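Local coordinates for protein peptidoglycan-N-acetylglucosamine deacetylase BC_1974 (PDB 5N1P) that catalyses the metal-dependent removal of acetyl groups from N-acetylglucosamine residues of peptidoglycan, releasing acetate, at residues M58-H63 against E77-Q82; Y74-M78 against T96-Y100. All coordinates share one frame; numbering follows the deposited sequence.

Contact 1 (M58-H63 against E77-Q82); sequences MHSMTH and EMKEDQ. With ZN (zinc ion), chain F; 8GK (~{N}-oxidanylnaphthalene-1-carboxamide), chain E.
Two carboxylates of helix 74-89, Glu77 and Asp81, one turn apart, grip backbone amides of the loop 58-63. Glu77 OE1 accepts from Met61 N at 2.8 Å, on the anti side of the carboxylate, and from Thr62 N, which comes from above the carboxylate plane by a straighter bond (163°); both donors lie on the same face. Its other oxygen, OE2, offers the syn lone pair to Thr62 OG1 at 2.7 Å, so three bonds fix the rotation of the group. Asp81 OD2 takes His59 N at 3.3 Å, nearly along the C-O axis, and Ser60 N only weakly.

His-Ser-Met-Thr-His matches the His-(Ser/Thr)-X-X-His zinc-binding motif of CE4 deacetylases. His59 NE2 and His63 NE2 each bind zinc at 2.1 Å, alongside Asp10, a water and both oxygens of the hydroxamate inhibitor. Ser60 OG donates to His59 O at 2.6 Å and accepts from His63 N, an ST motif that links the backbones of the two zinc-binding histidines.

Methionines, flexible enough to follow an uneven surface, fill in around the polar bonds. Met78 SD lies 3.6 Å from Met58 CB, and Met78 CE lies against the backbone at Ser60, 3.5 Å from Ser60 N. Met61, bent at chi2 (-60°) and chi3 (-57°), folds back over the helix, with SD against Asp81 CB and CE beside the Glu80 carboxylate.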
ATOM      1  N   MET A  58      -4.393  -2.491   6.047  1.00 16.79           N
ATOM      2  CA  MET A  58      -3.731  -3.620   6.695  1.00 14.93           C
ATOM      3  C   MET A  58      -2.892  -4.459   5.735  1.00 15.34           C
ATOM      4  O   MET A  58      -3.304  -4.703   4.602  1.00 18.24           O
ATOM      5  CB  MET A  58      -4.762  -4.545   7.350  1.00 17.75           C
ATOM      6  CG  MET A  58      -5.380  -3.981   8.630  1.00 19.19           C
ATOM      7  SD  MET A  58      -6.698  -2.789   8.360  1.00 20.03           S
ATOM      8  CE  MET A  58      -7.842  -3.803   7.425  1.00 22.55           C
ATOM      9  N   HIS A  59      -1.748  -4.933   6.223  1.00 16.12           N
ATOM     10  CA  HIS A  59      -0.854  -5.797   5.427  1.00 16.18           C
ATOM     11  C   HIS A  59      -0.465  -7.063   6.197  1.00 19.53           C
ATOM     12  O   HIS A  59       0.531  -7.692   5.865  1.00 23.49           O
ATOM     13  CB  HIS A  59       0.404  -5.029   5.015  1.00 17.65           C
ATOM     14  CG  HIS A  59       1.198  -5.667   3.908  1.00 18.28           C
ATOM     15  ND1 HIS A  59       0.617  -6.231   2.791  1.00 19.03           N
ATOM     16  CD2 HIS A  59       2.537  -5.766   3.726  1.00 20.55           C
ATOM     17  CE1 HIS A  59       1.566  -6.662   1.975  1.00 19.37           C
ATOM     18  NE2 HIS A  59       2.741  -6.398   2.520  1.00 18.66           N
ATOM     19  N   SER A  60      -1.274  -7.403   7.204  1.00 18.52           N
ATOM     20  CA  SER A  60      -1.218  -8.627   8.016  1.00 20.02           C
ATOM     21  C   SER A  60      -0.320  -8.482   9.252  1.00 22.01           C
ATOM     22  O   SER A  60       0.230  -7.406   9.524  1.00 22.70           O
ATOM     23  CB  SER A  60      -0.771  -9.851   7.198  1.00 22.26           C
ATOM     24  OG  SER A  60       0.649  -9.979   7.145  1.00 21.71           O
ATOM     25  N   MET A  61      -0.224  -9.563  10.022  1.00 22.70           N
ATOM     26  CA  MET A  61       0.580  -9.601  11.242  1.00 22.36           C
ATOM     27  C   MET A  61       1.934 -10.258  11.006  1.00 30.73           C
ATOM     28  O   MET A  61       2.968  -9.765  11.455  1.00 32.74           O
ATOM     29  CB  MET A  61      -0.151 -10.375  12.348  1.00 22.44           C
ATOM     30  CG  MET A  61      -1.439  -9.748  12.832  1.00 22.30           C
ATOM     31  SD  MET A  61      -1.283  -8.085  13.541  1.00 24.61           S
ATOM     32  CE  MET A  61      -0.109  -8.339  14.857  1.00 27.90           C
ATOM     33  N   THR A  62       1.917 -11.379  10.296  1.00 24.49           N
ATOM     34  CA  THR A  62       3.105 -12.214  10.146  1.00 27.62           C
ATOM     35  C   THR A  62       3.786 -12.070   8.795  1.00 24.92           C
ATOM     36  O   THR A  62       4.960 -12.420   8.655  1.00 29.61           O
ATOM     37  CB  THR A  62       2.766 -13.701  10.337  1.00 32.46           C
ATOM     38  OG1 THR A  62       1.927 -14.146   9.258  1.00 30.54           O
ATOM     39  CG2 THR A  62       2.050 -13.911  11.660  1.00 32.13           C
ATOM     40  N   HIS A  63       3.038 -11.614   7.794  1.00 22.82           N
ATOM     41  CA  HIS A  63       3.536 -11.568   6.418  1.00 24.02           C
ATOM     42  C   HIS A  63       4.067 -12.944   5.998  1.00 24.19           C
ATOM     43  O   HIS A  63       5.029 -13.048   5.231  1.00 24.51           O
ATOM     44  CB  HIS A  63       4.626 -10.495   6.274  1.00 26.01           C
ATOM     45  CG  HIS A  63       4.774  -9.947   4.886  1.00 24.17           C
ATOM     46  ND1 HIS A  63       5.370 -10.651   3.862  1.00 27.10           N
ATOM     47  CD2 HIS A  63       4.437  -8.741   4.366  1.00 22.89           C
ATOM     48  CE1 HIS A  63       5.376  -9.913   2.766  1.00 24.10           C
ATOM     49  NE2 HIS A  63       4.821  -8.747   3.046  1.00 23.80           N
ATOM     50  N   GLU A  77      -5.671 -12.567  10.612  1.00 22.51           N
ATOM     51  CA  GLU A  77      -4.561 -11.631  10.753  1.00 22.02           C
ATOM     52  C   GLU A  77      -4.969 -10.219  10.396  1.00 21.21           C
ATOM     53  O   GLU A  77      -4.546  -9.263  11.041  1.00 22.07           O
ATOM     54  CB  GLU A  77      -3.379 -12.036   9.879  1.00 24.27           C
ATOM     55  CG  GLU A  77      -2.660 -13.272  10.400  1.00 24.08           C
ATOM     56  CD  GLU A  77      -1.221 -13.351   9.915  1.00 25.91           C
ATOM     57  OE1 GLU A  77      -0.655 -12.305   9.531  1.00 23.96           O
ATOM     58  OE2 GLU A  77      -0.643 -14.460   9.940  1.00 31.13           O
ATOM     59  N   MET A  78      -5.764 -10.074   9.341  1.00 22.70           N
ATOM     60  CA  MET A  78      -6.170  -8.737   8.943  1.00 19.87           C
ATOM     61  C   MET A  78      -7.065  -8.095  10.012  1.00 20.36           C
ATOM     62  O   MET A  78      -6.953  -6.898  10.262  1.00 21.68           O
ATOM     63  CB  MET A  78      -6.875  -8.757   7.593  1.00 21.15           C
ATOM     64  CG  MET A  78      -5.928  -9.116   6.440  1.00 21.44           C
ATOM     65  SD  MET A  78      -4.513  -8.004   6.337  1.00 20.65           S
ATOM     66  CE  MET A  78      -3.636  -8.702   4.958  1.00 21.62           C
ATOM     67  N   LYS A  79      -7.912  -8.899  10.658  1.00 21.83           N
ATOM     68  CA  LYS A  79      -8.774  -8.421  11.733  1.00 21.51           C
ATOM     69  C   LYS A  79      -7.935  -7.997  12.940  1.00 21.39           C
ATOM     70  O   LYS A  79      -8.221  -6.986  13.580  1.00 22.74           O
ATOM     71  CB  LYS A  79      -9.799  -9.492  12.143  1.00 24.62           C
ATOM     72  CG  LYS A  79     -10.991  -8.915  12.910  1.00 37.65           C
ATOM     73  CD  LYS A  79     -12.079  -9.955  13.135  1.00 49.63           C
ATOM     74  CE  LYS A  79     -13.170  -9.419  14.058  1.00 56.11           C
ATOM     75  NZ  LYS A  79     -14.235 -10.432  14.316  1.00 61.74           N
ATOM     76  N   GLU A  80      -6.882  -8.748  13.238  1.00 22.69           N
ATOM     77  CA  GLU A  80      -6.035  -8.397  14.376  1.00 21.96           C
ATOM     78  C   GLU A  80      -5.320  -7.068  14.116  1.00 21.75           C
ATOM     79  O   GLU A  80      -5.228  -6.208  14.997  1.00 23.40           O
ATOM     80  CB  GLU A  80      -5.012  -9.503  14.668  1.00 23.69           C
ATOM     81  CG  GLU A  80      -4.141  -9.188  15.867  1.00 24.36           C
ATOM     82  CD  GLU A  80      -3.174 -10.306  16.219  1.00 34.23           C
ATOM     83  OE1 GLU A  80      -3.258 -11.401  15.618  1.00 39.15           O
ATOM     84  OE2 GLU A  80      -2.327 -10.078  17.102  1.00 33.65           O
ATOM     85  N   ASP A  81      -4.815  -6.922  12.899  1.00 19.87           N
ATOM     86  CA  ASP A  81      -4.097  -5.725  12.470  1.00 18.06           C
ATOM     87  C   ASP A  81      -5.055  -4.525  12.480  1.00 19.08           C
ATOM     88  O   ASP A  81      -4.714  -3.427  12.941  1.00 20.12           O
ATOM     89  CB  ASP A  81      -3.513  -5.986  11.077  1.00 18.81           C
ATOM     90  CG  ASP A  81      -2.384  -5.041  10.692  1.00 22.89           C
ATOM     91  OD1 ASP A  81      -1.801  -4.337  11.548  1.00 21.53           O
ATOM     92  OD2 ASP A  81      -2.065  -5.033   9.479  1.00 21.34           O
ATOM     93  N   GLN A  82      -6.272  -4.762  12.002  1.00 19.78           N
ATOM     94  CA  GLN A  82      -7.316  -3.747  12.011  1.00 18.63           C
ATOM     95  C   GLN A  82      -7.529  -3.175  13.415  1.00 20.80           C
ATOM     96  O   GLN A  82      -7.621  -1.955  13.593  1.00 20.00           O
ATOM     97  CB  GLN A  82      -8.609  -4.349  11.479  1.00 19.88           C
ATOM     98  CG  GLN A  82      -9.782  -3.394  11.402  1.00 19.50           C
ATOM     99  CD  GLN A  82     -11.060  -4.131  11.134  1.00 23.74           C
ATOM    100  OE1 GLN A  82     -11.469  -4.990  11.926  1.00 26.71           O
ATOM    101  NE2 GLN A  82     -11.714  -3.815  10.020  1.00 23.23           N
TER
HETATM  102 ZN    ZN F 302       4.720  -6.925   1.924  1.00 30.70          ZN
HETATM  103  C1  8GK E 301       4.269  -7.688  -0.967  1.00 51.25           C
HETATM  104  C2  8GK E 301       4.710  -8.532  -2.118  1.00 53.63           C
HETATM  105  C3  8GK E 301       5.858  -9.296  -1.970  1.00 58.49           C
HETATM  106  C4  8GK E 301       6.284 -10.107  -3.016  1.00 62.12           C
HETATM  107  C5  8GK E 301       5.556 -10.165  -4.205  1.00 59.54           C
HETATM  108  C6  8GK E 301       4.403  -9.401  -4.348  1.00 56.64           C
HETATM  109  C7  8GK E 301       3.979  -8.588  -3.299  1.00 59.09           C
HETATM  110  C8  8GK E 301       7.440 -10.860  -2.857  1.00 58.21           C
HETATM  111  C9  8GK E 301       8.171 -10.807  -1.673  1.00 50.07           C
HETATM  112  C10 8GK E 301       7.744  -9.992  -0.630  1.00 54.41           C
HETATM  113  C11 8GK E 301       6.585  -9.241  -0.784  1.00 51.04           C
HETATM  114  O12 8GK E 301       3.882  -8.276   0.023  1.00 34.22           O
HETATM  115  N13 8GK E 301       4.331  -6.358  -1.006  1.00 56.50           N
HETATM  116  O14 8GK E 301       4.604  -5.702   0.194  1.00 49.48           O
HETATM  117  O   HOH W   1       6.879  -7.043   1.153  1.00 30.31           O

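Contact 2 (Y74-M78 against T96-Y100). With 8GK (~{N}-oxidanylnaphthalene-1-carboxamide), chain E.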
ATOM      1  N   TYR A  74      -5.535 -15.608   6.777  1.00 27.40           N
ATOM      2  CA  TYR A  74      -5.573 -14.263   6.194  1.00 21.56           C
ATOM      3  C   TYR A  74      -6.550 -13.329   6.902  1.00 21.73           C
ATOM      4  O   TYR A  74      -6.176 -12.235   7.340  1.00 22.69           O
ATOM      5  CB  TYR A  74      -5.950 -14.336   4.712  1.00 22.72           C
ATOM      6  CG  TYR A  74      -5.853 -13.000   3.992  1.00 20.62           C
ATOM      7  CD1 TYR A  74      -6.950 -12.143   3.899  1.00 20.88           C
ATOM      8  CD2 TYR A  74      -4.657 -12.603   3.416  1.00 22.37           C
ATOM      9  CE1 TYR A  74      -6.846 -10.909   3.233  1.00 20.58           C
ATOM     10  CE2 TYR A  74      -4.543 -11.396   2.753  1.00 22.02           C
ATOM     11  CZ  TYR A  74      -5.639 -10.556   2.658  1.00 19.29           C
ATOM     12  OH  TYR A  74      -5.511  -9.353   1.996  1.00 20.55           O
ATOM     13  N   VAL A  75      -7.805 -13.751   7.011  1.00 24.37           N
ATOM     14  CA  VAL A  75      -8.796 -12.833   7.565  1.00 25.27           C
ATOM     15  C   VAL A  75      -8.551 -12.613   9.060  1.00 23.47           C
ATOM     16  O   VAL A  75      -8.663 -11.482   9.541  1.00 24.64           O
ATOM     17  CB  VAL A  75     -10.231 -13.320   7.312  1.00 27.67           C
ATOM     18  CG1 VAL A  75     -11.227 -12.353   7.938  1.00 31.63           C
ATOM     19  CG2 VAL A  75     -10.482 -13.421   5.810  1.00 31.86           C
ATOM     20  N   ASN A  76      -8.173 -13.664   9.783  1.00 25.02           N
ATOM     21  CA  ASN A  76      -7.854 -13.501  11.203  1.00 26.20           C
ATOM     22  C   ASN A  76      -6.731 -12.476  11.412  1.00 25.56           C
ATOM     23  O   ASN A  76      -6.827 -11.609  12.287  1.00 26.41           O
ATOM     24  CB  ASN A  76      -7.474 -14.843  11.835  1.00 28.53           C
ATOM     25  CG  ASN A  76      -8.637 -15.803  11.901  1.00 38.88           C
ATOM     26  OD1 ASN A  76      -9.791 -15.383  11.958  1.00 36.60           O
ATOM     27  ND2 ASN A  76      -8.345 -17.103  11.902  1.00 38.62           N
ATOM     28  N   GLU A  77      -5.671 -12.567  10.612  1.00 22.51           N
ATOM     29  CA  GLU A  77      -4.561 -11.631  10.753  1.00 22.02           C
ATOM     30  C   GLU A  77      -4.969 -10.219  10.396  1.00 21.21           C
ATOM     31  O   GLU A  77      -4.546  -9.263  11.041  1.00 22.07           O
ATOM     32  CB  GLU A  77      -3.379 -12.036   9.879  1.00 24.27           C
ATOM     33  CG  GLU A  77      -2.660 -13.272  10.400  1.00 24.08           C
ATOM     34  CD  GLU A  77      -1.221 -13.351   9.915  1.00 25.91           C
ATOM     35  OE1 GLU A  77      -0.655 -12.305   9.531  1.00 23.96           O
ATOM     36  OE2 GLU A  77      -0.643 -14.460   9.940  1.00 31.13           O
ATOM     37  N   MET A  78      -5.764 -10.074   9.341  1.00 22.70           N
ATOM     38  CA  MET A  78      -6.170  -8.737   8.943  1.00 19.87           C
ATOM     39  C   MET A  78      -7.065  -8.095  10.012  1.00 20.36           C
ATOM     40  O   MET A  78      -6.953  -6.898  10.262  1.00 21.68           O
ATOM     41  CB  MET A  78      -6.875  -8.757   7.593  1.00 21.15           C
ATOM     42  CG  MET A  78      -5.928  -9.116   6.440  1.00 21.44           C
ATOM     43  SD  MET A  78      -4.513  -8.004   6.337  1.00 20.65           S
ATOM     44  CE  MET A  78      -3.636  -8.702   4.958  1.00 21.62           C
ATOM     45  N   THR A  96      -7.447  -4.230   2.724  1.00 16.98           N
ATOM     46  CA  THR A  96      -6.270  -5.037   2.967  1.00 17.01           C
ATOM     47  C   THR A  96      -5.459  -5.160   1.675  1.00 17.58           C
ATOM     48  O   THR A  96      -6.002  -5.084   0.577  1.00 19.91           O
ATOM     49  CB  THR A  96      -6.634  -6.455   3.463  1.00 18.01           C
ATOM     50  OG1 THR A  96      -7.219  -7.208   2.383  1.00 20.83           O
ATOM     51  CG2 THR A  96      -7.628  -6.371   4.601  1.00 18.96           C
ATOM     52  N   ARG A  97      -4.157  -5.319   1.843  1.00 16.69           N
ATOM     53  CA  ARG A  97      -3.229  -5.600   0.738  1.00 18.38           C
ATOM     54  C   ARG A  97      -2.573  -6.941   1.053  1.00 20.96           C
ATOM     55  O   ARG A  97      -1.911  -7.089   2.077  1.00 17.47           O
ATOM     56  CB  ARG A  97      -2.215  -4.455   0.619  1.00 20.64           C
ATOM     57  CG  ARG A  97      -0.856  -4.748  -0.004  1.00 24.12           C
ATOM     58  CD  ARG A  97      -0.874  -4.850  -1.525  1.00 20.85           C
ATOM     59  NE  ARG A  97      -1.518  -3.783  -2.289  1.00 20.49           N
ATOM     60  CZ  ARG A  97      -0.958  -2.620  -2.628  1.00 21.10           C
ATOM     61  NH1 ARG A  97       0.244  -2.286  -2.169  1.00 21.21           N
ATOM     62  NH2 ARG A  97      -1.629  -1.755  -3.389  1.00 20.84           N
ATOM     63  N   PRO A  98      -2.791  -7.952   0.197  1.00 19.23           N
ATOM     64  CA  PRO A  98      -2.238  -9.273   0.533  1.00 19.10           C
ATOM     65  C   PRO A  98      -0.725  -9.321   0.411  1.00 21.30           C
ATOM     66  O   PRO A  98      -0.175  -8.934  -0.618  1.00 21.60           O
ATOM     67  CB  PRO A  98      -2.860 -10.220  -0.514  1.00 18.03           C
ATOM     68  CG  PRO A  98      -3.976  -9.450  -1.142  1.00 23.25           C
ATOM     69  CD  PRO A  98      -3.634  -7.981  -1.013  1.00 22.27           C
ATOM     70  N   PRO A  99      -0.047  -9.809   1.455  1.00 17.04           N
ATOM     71  CA  PRO A  99       1.361 -10.123   1.243  1.00 19.78           C
ATOM     72  C   PRO A  99       1.524 -11.083   0.056  1.00 21.51           C
ATOM     73  O   PRO A  99       0.782 -12.055  -0.053  1.00 22.36           O
ATOM     74  CB  PRO A  99       1.764 -10.779   2.558  1.00 21.60           C
ATOM     75  CG  PRO A  99       0.877 -10.126   3.579  1.00 20.61           C
ATOM     76  CD  PRO A  99      -0.442  -9.935   2.868  1.00 19.59           C
ATOM     77  N   TYR A 100       2.477 -10.783  -0.822  1.00 21.34           N
ATOM     78  CA  TYR A 100       2.766 -11.570  -2.029  1.00 20.09           C
ATOM     79  C   TYR A 100       1.653 -11.483  -3.075  1.00 24.02           C
ATOM     80  O   TYR A 100       1.685 -12.196  -4.088  1.00 24.79           O
ATOM     81  CB  TYR A 100       3.066 -13.041  -1.677  1.00 22.44           C
ATOM     82  CG  TYR A 100       4.083 -13.133  -0.569  1.00 23.02           C
ATOM     83  CD1 TYR A 100       5.430 -12.838  -0.802  1.00 26.40           C
ATOM     84  CD2 TYR A 100       3.699 -13.455   0.718  1.00 23.78           C
ATOM     85  CE1 TYR A 100       6.359 -12.890   0.230  1.00 26.76           C
ATOM     86  CE2 TYR A 100       4.616 -13.504   1.747  1.00 29.30           C
ATOM     87  CZ  TYR A 100       5.941 -13.217   1.498  1.00 31.81           C
ATOM     88  OH  TYR A 100       6.841 -13.255   2.543  1.00 33.47           O
TER
HETATM   89  C1  8GK E 301       4.269  -7.688  -0.967  1.00 51.25           C
HETATM   90  C2  8GK E 301       4.710  -8.532  -2.118  1.00 53.63           C
HETATM   91  C3  8GK E 301       5.858  -9.296  -1.970  1.00 58.49           C
HETATM   92  C4  8GK E 301       6.284 -10.107  -3.016  1.00 62.12           C
HETATM   93  C5  8GK E 301       5.556 -10.165  -4.205  1.00 59.54           C
HETATM   94  C6  8GK E 301       4.403  -9.401  -4.348  1.00 56.64           C
HETATM   95  C7  8GK E 301       3.979  -8.588  -3.299  1.00 59.09           C
HETATM   96  C8  8GK E 301       7.440 -10.860  -2.857  1.00 58.21           C
HETATM   97  C9  8GK E 301       8.171 -10.807  -1.673  1.00 50.07           C
HETATM   98  C10 8GK E 301       7.744  -9.992  -0.630  1.00 54.41           C
HETATM   99  C11 8GK E 301       6.585  -9.241  -0.784  1.00 51.04           C
HETATM  100  O12 8GK E 301       3.882  -8.276   0.023  1.00 34.22           O
HETATM  101  N13 8GK E 301       4.331  -6.358  -1.006  1.00 56.50           N
HETATM  102  O14 8GK E 301       4.604  -5.702   0.194  1.00 49.48           O
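The first turns of helix 74-89 face the loop that leaves strand 95-96, with CA atoms 7.0 Å apart at Met78 and Thr96 and 8.3 Å apart at Tyr74 and Pro98. Over that distance the side chains do the joining. Tyr74 sends its ring off the helix with CG anti to the backbone N (chi1 -173°), and its hydroxyl donates to Thr96 OG1 at 2.8 Å, the threonine oxygen lying at the ring edge. Thr96 OG1 is also bonded to Lys120 O, so this buried hydroxyl has two polar partners. A tyrosine suits the place: it is long enough to bridge the two backbones, its OH meets the threonine, and its flank stays apolar.

That flank is used by Pro98, whose CA meets the ring edge in plane and whose CB lies 3.9 Å from Tyr74 CE2. Met78 lies over one face of the same ring, with CG 3.8 Å above its plane and offset toward the rim. The threonine serves both neighbours, since its methyl CG2 packs at 3.7 Å from Met78 CG. Farther along, Met78 CE and Pro99 CD reach toward each other tip to tip, 4.0 Å apart.

Beyond the prolines, Tyr100 N donates to the hydroxamate carbonyl oxygen O12 of the inhibitor at 3.0 Å, almost straight at 168°. Arg97 points away from the helix; its NE bonds Trp122 O and its NH1 forms a salt bridge with Asp9, the inferred catalytic base. The Arg-Pro-Pro-Tyr-Gly sequence is the arginine-bearing RPPY motif of CE4 deacetylases, which here forms one wall of the active-site groove.

In the fold
Contacts 1 and 2 lie side by side, their centres about 6 Å apart, and both rest on helix 74-89; Met78 touches both loops, whereas Glu77 serves contact 1 alone. The loops 58-63 and 96-100 also meet directly. His59 ND1 lies 2.8 Å from Arg97 O, a probable hydrogen bond that would orient the imidazole for zinc, and Met58 O is 3.0 Å from Arg97 N. Pro99 CG packs 3.4 Å from His59 O. The helix thus backs two conserved active-site motifs on the side away from the metal: contact 1 brings in zinc ligands, while contact 2 brings in a backbone donor for the zinc-bound inhibitor.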